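Long-range contact in endo-1,4-b-d-mannanase (Trichoderma reesei, PDB 1QNO), which probably hydrolyses internal beta-1,4-mannosidic linkages in the backbone of mannans: residues Asp87-Leu92 / Gln149-Arg154. Sequence-based numbering, arbitrary orientation.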
ATOM      1  N   ASP A  87     -14.975  12.757 -12.312  1.00 14.44           N
ATOM      2  CA  ASP A  87     -13.548  12.909 -12.480  1.00 16.32           C
ATOM      3  C   ASP A  87     -12.828  12.812 -11.116  1.00 15.27           C
ATOM      4  O   ASP A  87     -11.759  13.440 -10.976  1.00 15.97           O
ATOM      5  CB  ASP A  87     -13.220  14.250 -13.107  1.00 17.14           C
ATOM      6  CG  ASP A  87     -13.882  15.471 -12.502  1.00 20.23           C
ATOM      7  OD1 ASP A  87     -14.593  15.452 -11.490  1.00 15.90           O
ATOM      8  OD2 ASP A  87     -13.679  16.590 -13.087  1.00 22.25           O
ATOM      9  N   GLY A  88     -13.576  12.377 -10.103  1.00 13.57           N
ATOM     10  CA  GLY A  88     -13.174  12.312  -8.728  1.00 10.98           C
ATOM     11  C   GLY A  88     -13.273  10.921  -8.143  1.00 10.53           C
ATOM     12  O   GLY A  88     -12.993   9.897  -8.800  1.00  8.84           O
ATOM     13  N   LEU A  89     -13.681  10.766  -6.905  1.00  8.46           N
ATOM     14  CA  LEU A  89     -13.799   9.492  -6.189  1.00 10.45           C
ATOM     15  C   LEU A  89     -14.769   8.504  -6.814  1.00 12.12           C
ATOM     16  O   LEU A  89     -14.702   7.332  -6.459  1.00 10.00           O
ATOM     17  CB  LEU A  89     -14.127   9.678  -4.715  1.00 11.36           C
ATOM     18  CG  LEU A  89     -13.023  10.336  -3.862  1.00 10.36           C
ATOM     19  CD1 LEU A  89     -13.631  10.763  -2.520  1.00 12.44           C
ATOM     20  CD2 LEU A  89     -11.913   9.302  -3.712  1.00 11.95           C
ATOM     21  N   GLN A  90     -15.589   8.935  -7.777  1.00 12.69           N
ATOM     22  CA  GLN A  90     -16.341   7.967  -8.552  1.00 13.87           C
ATOM     23  C   GLN A  90     -15.427   7.042  -9.331  1.00 12.41           C
ATOM     24  O   GLN A  90     -15.867   5.873  -9.484  1.00 12.79           O
ATOM     25  CB  GLN A  90     -17.392   8.640  -9.433  1.00 17.54           C
ATOM     26  CG  GLN A  90     -18.530   9.252  -8.653  1.00 15.59           C
ATOM     27  CD  GLN A  90     -19.462   9.938  -9.654  1.00 20.15           C
ATOM     28  OE1 GLN A  90     -19.653   9.508 -10.783  1.00 18.48           O
ATOM     29  NE2 GLN A  90     -20.007  11.084  -9.267  1.00 18.41           N
ATOM     30  N   THR A  91     -14.209   7.343  -9.732  1.00 10.29           N
ATOM     31  CA  THR A  91     -13.327   6.402 -10.383  1.00 14.37           C
ATOM     32  C   THR A  91     -12.854   5.383  -9.365  1.00 12.33           C
ATOM     33  O   THR A  91     -12.861   4.197  -9.683  1.00 12.24           O
ATOM     34  CB  THR A  91     -12.124   7.005 -11.160  1.00 17.24           C
ATOM     35  OG1 THR A  91     -11.153   7.479 -10.235  1.00 19.64           O
ATOM     36  CG2 THR A  91     -12.668   8.267 -11.839  1.00 19.29           C
ATOM     37  N   LEU A  92     -12.605   5.818  -8.134  1.00 12.00           N
ATOM     38  CA  LEU A  92     -12.241   4.844  -7.079  1.00 10.53           C
ATOM     39  C   LEU A  92     -13.478   4.027  -6.769  1.00  9.07           C
ATOM     40  O   LEU A  92     -13.307   2.826  -6.498  1.00  8.41           O
ATOM     41  CB  LEU A  92     -11.672   5.531  -5.852  1.00  9.31           C
ATOM     42  CG  LEU A  92     -11.098   4.656  -4.725  1.00  9.77           C
ATOM     43  CD1 LEU A  92      -9.921   3.852  -5.197  1.00 12.40           C
ATOM     44  CD2 LEU A  92     -10.660   5.520  -3.540  1.00  9.24           C
ATOM     45  N   GLN A 149     -12.178  10.359   6.344  1.00 10.35           N
ATOM     46  CA  GLN A 149     -13.589  10.153   6.526  1.00 11.02           C
ATOM     47  C   GLN A 149     -14.356  10.075   5.204  1.00  8.21           C
ATOM     48  O   GLN A 149     -15.158   9.118   5.164  1.00  7.94           O
ATOM     49  CB  GLN A 149     -14.248  11.160   7.476  1.00 12.73           C
ATOM     50  CG  GLN A 149     -15.652  10.742   7.835  1.00 16.12           C
ATOM     51  CD  GLN A 149     -16.764  11.067   6.865  1.00 18.34           C
ATOM     52  OE1 GLN A 149     -16.653  11.888   5.956  1.00 20.63           O
ATOM     53  NE2 GLN A 149     -17.887  10.348   7.020  1.00 21.50           N
ATOM     54  N   ALA A 150     -14.028  10.850   4.211  1.00  9.95           N
ATOM     55  CA  ALA A 150     -14.668  10.846   2.905  1.00 11.76           C
ATOM     56  C   ALA A 150     -14.412   9.572   2.108  1.00 10.67           C
ATOM     57  O   ALA A 150     -15.321   9.064   1.443  1.00 10.90           O
ATOM     58  CB  ALA A 150     -14.247  12.039   2.053  1.00 14.01           C
ATOM     59  N   VAL A 151     -13.248   8.952   2.324  1.00 10.68           N
ATOM     60  CA  VAL A 151     -12.919   7.713   1.635  1.00  6.21           C
ATOM     61  C   VAL A 151     -13.528   6.531   2.399  1.00  7.27           C
ATOM     62  O   VAL A 151     -14.273   5.704   1.884  1.00  6.97           O
ATOM     63  CB  VAL A 151     -11.414   7.537   1.451  1.00  6.14           C
ATOM     64  CG1 VAL A 151     -11.106   6.147   0.865  1.00  5.15           C
ATOM     65  CG2 VAL A 151     -10.828   8.584   0.486  1.00  8.80           C
ATOM     66  N   VAL A 152     -13.199   6.436   3.677  1.00  5.94           N
ATOM     67  CA  VAL A 152     -13.656   5.378   4.543  1.00  8.58           C
ATOM     68  C   VAL A 152     -15.170   5.171   4.555  1.00  8.29           C
ATOM     69  O   VAL A 152     -15.674   4.021   4.450  1.00  6.42           O
ATOM     70  CB  VAL A 152     -13.084   5.395   5.970  1.00  8.87           C
ATOM     71  CG1 VAL A 152     -13.697   4.285   6.822  1.00 10.03           C
ATOM     72  CG2 VAL A 152     -11.582   5.174   6.021  1.00  6.93           C
ATOM     73  N   SER A 153     -15.888   6.278   4.663  1.00  7.59           N
ATOM     74  CA  SER A 153     -17.326   6.196   4.699  1.00  9.69           C
ATOM     75  C   SER A 153     -17.918   5.652   3.403  1.00 11.12           C
ATOM     76  O   SER A 153     -19.075   5.167   3.421  1.00 11.38           O
ATOM     77  CB  SER A 153     -17.961   7.532   5.036  1.00  8.38           C
ATOM     78  OG  SER A 153     -17.626   8.491   4.054  1.00 11.64           O
ATOM     79  N   ARG A 154     -17.226   5.824   2.294  1.00  9.54           N
ATOM     80  CA  ARG A 154     -17.725   5.213   1.075  1.00 11.22           C
ATOM     81  C   ARG A 154     -17.677   3.694   1.121  1.00 11.23           C
ATOM     82  O   ARG A 154     -18.546   3.060   0.454  1.00 12.00           O
ATOM     83  CB  ARG A 154     -16.966   5.655  -0.179  1.00 11.34           C
ATOM     84  CG  ARG A 154     -17.071   7.134  -0.451  1.00  8.37           C
ATOM     85  CD  ARG A 154     -16.387   7.597  -1.700  1.00  8.82           C
ATOM     86  NE  ARG A 154     -17.150   7.621  -2.925  1.00 10.34           N
ATOM     87  CZ  ARG A 154     -17.986   8.640  -3.199  1.00 13.49           C
ATOM     88  NH1 ARG A 154     -18.108   9.664  -2.352  1.00 10.14           N
ATOM     89  NH2 ARG A 154     -18.640   8.577  -4.355  1.00 12.57           N
TER
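Leu89 and Val151 form the nearest CA pair, 8.1 Å apart, where the first turn of helix 89-101 meets a late turn of helix 138-155. Both helices belong to the outer layer of the TIM barrel of this family 5 enzyme; helix 89-101 leads into barrel strand 105-109 and helix 138-155 precedes strand 161-165. Across the two segments, the contacts among buried side chains are between aliphatic groups. Val151 divides its two methyls between two leucines: CG2 lies 4.4 Å from Leu89 CD2, while CG1 lies 4.5 Å from Leu92 CD2. These are loose van der Waals approaches, consistent with the modest 217 Å² buried over both segments. Trp164 of strand 161-165 also touches Val151, which ties this layer to the barrel wall, and Tyr147 and Phe72 add to the packing around Leu89.

Toward the surface the contact passes to Arg154. Its chain bends at chi3 (90°), and the guanidinium spreads beside the start of helix 89-101, reaching a salt bridge from NH2 to Asp93 OD2 one residue beyond Leu92. Gln90 CG approaches that same NH2 obliquely, at 4.4 Å, whereas Gln90 NE2 is hydrogen-bonded to the carbonyl oxygen of Thr84. One face of the guanidinium receives Leu89 CB, displaced toward the rim of the group and 4.1 Å from Arg154 NE.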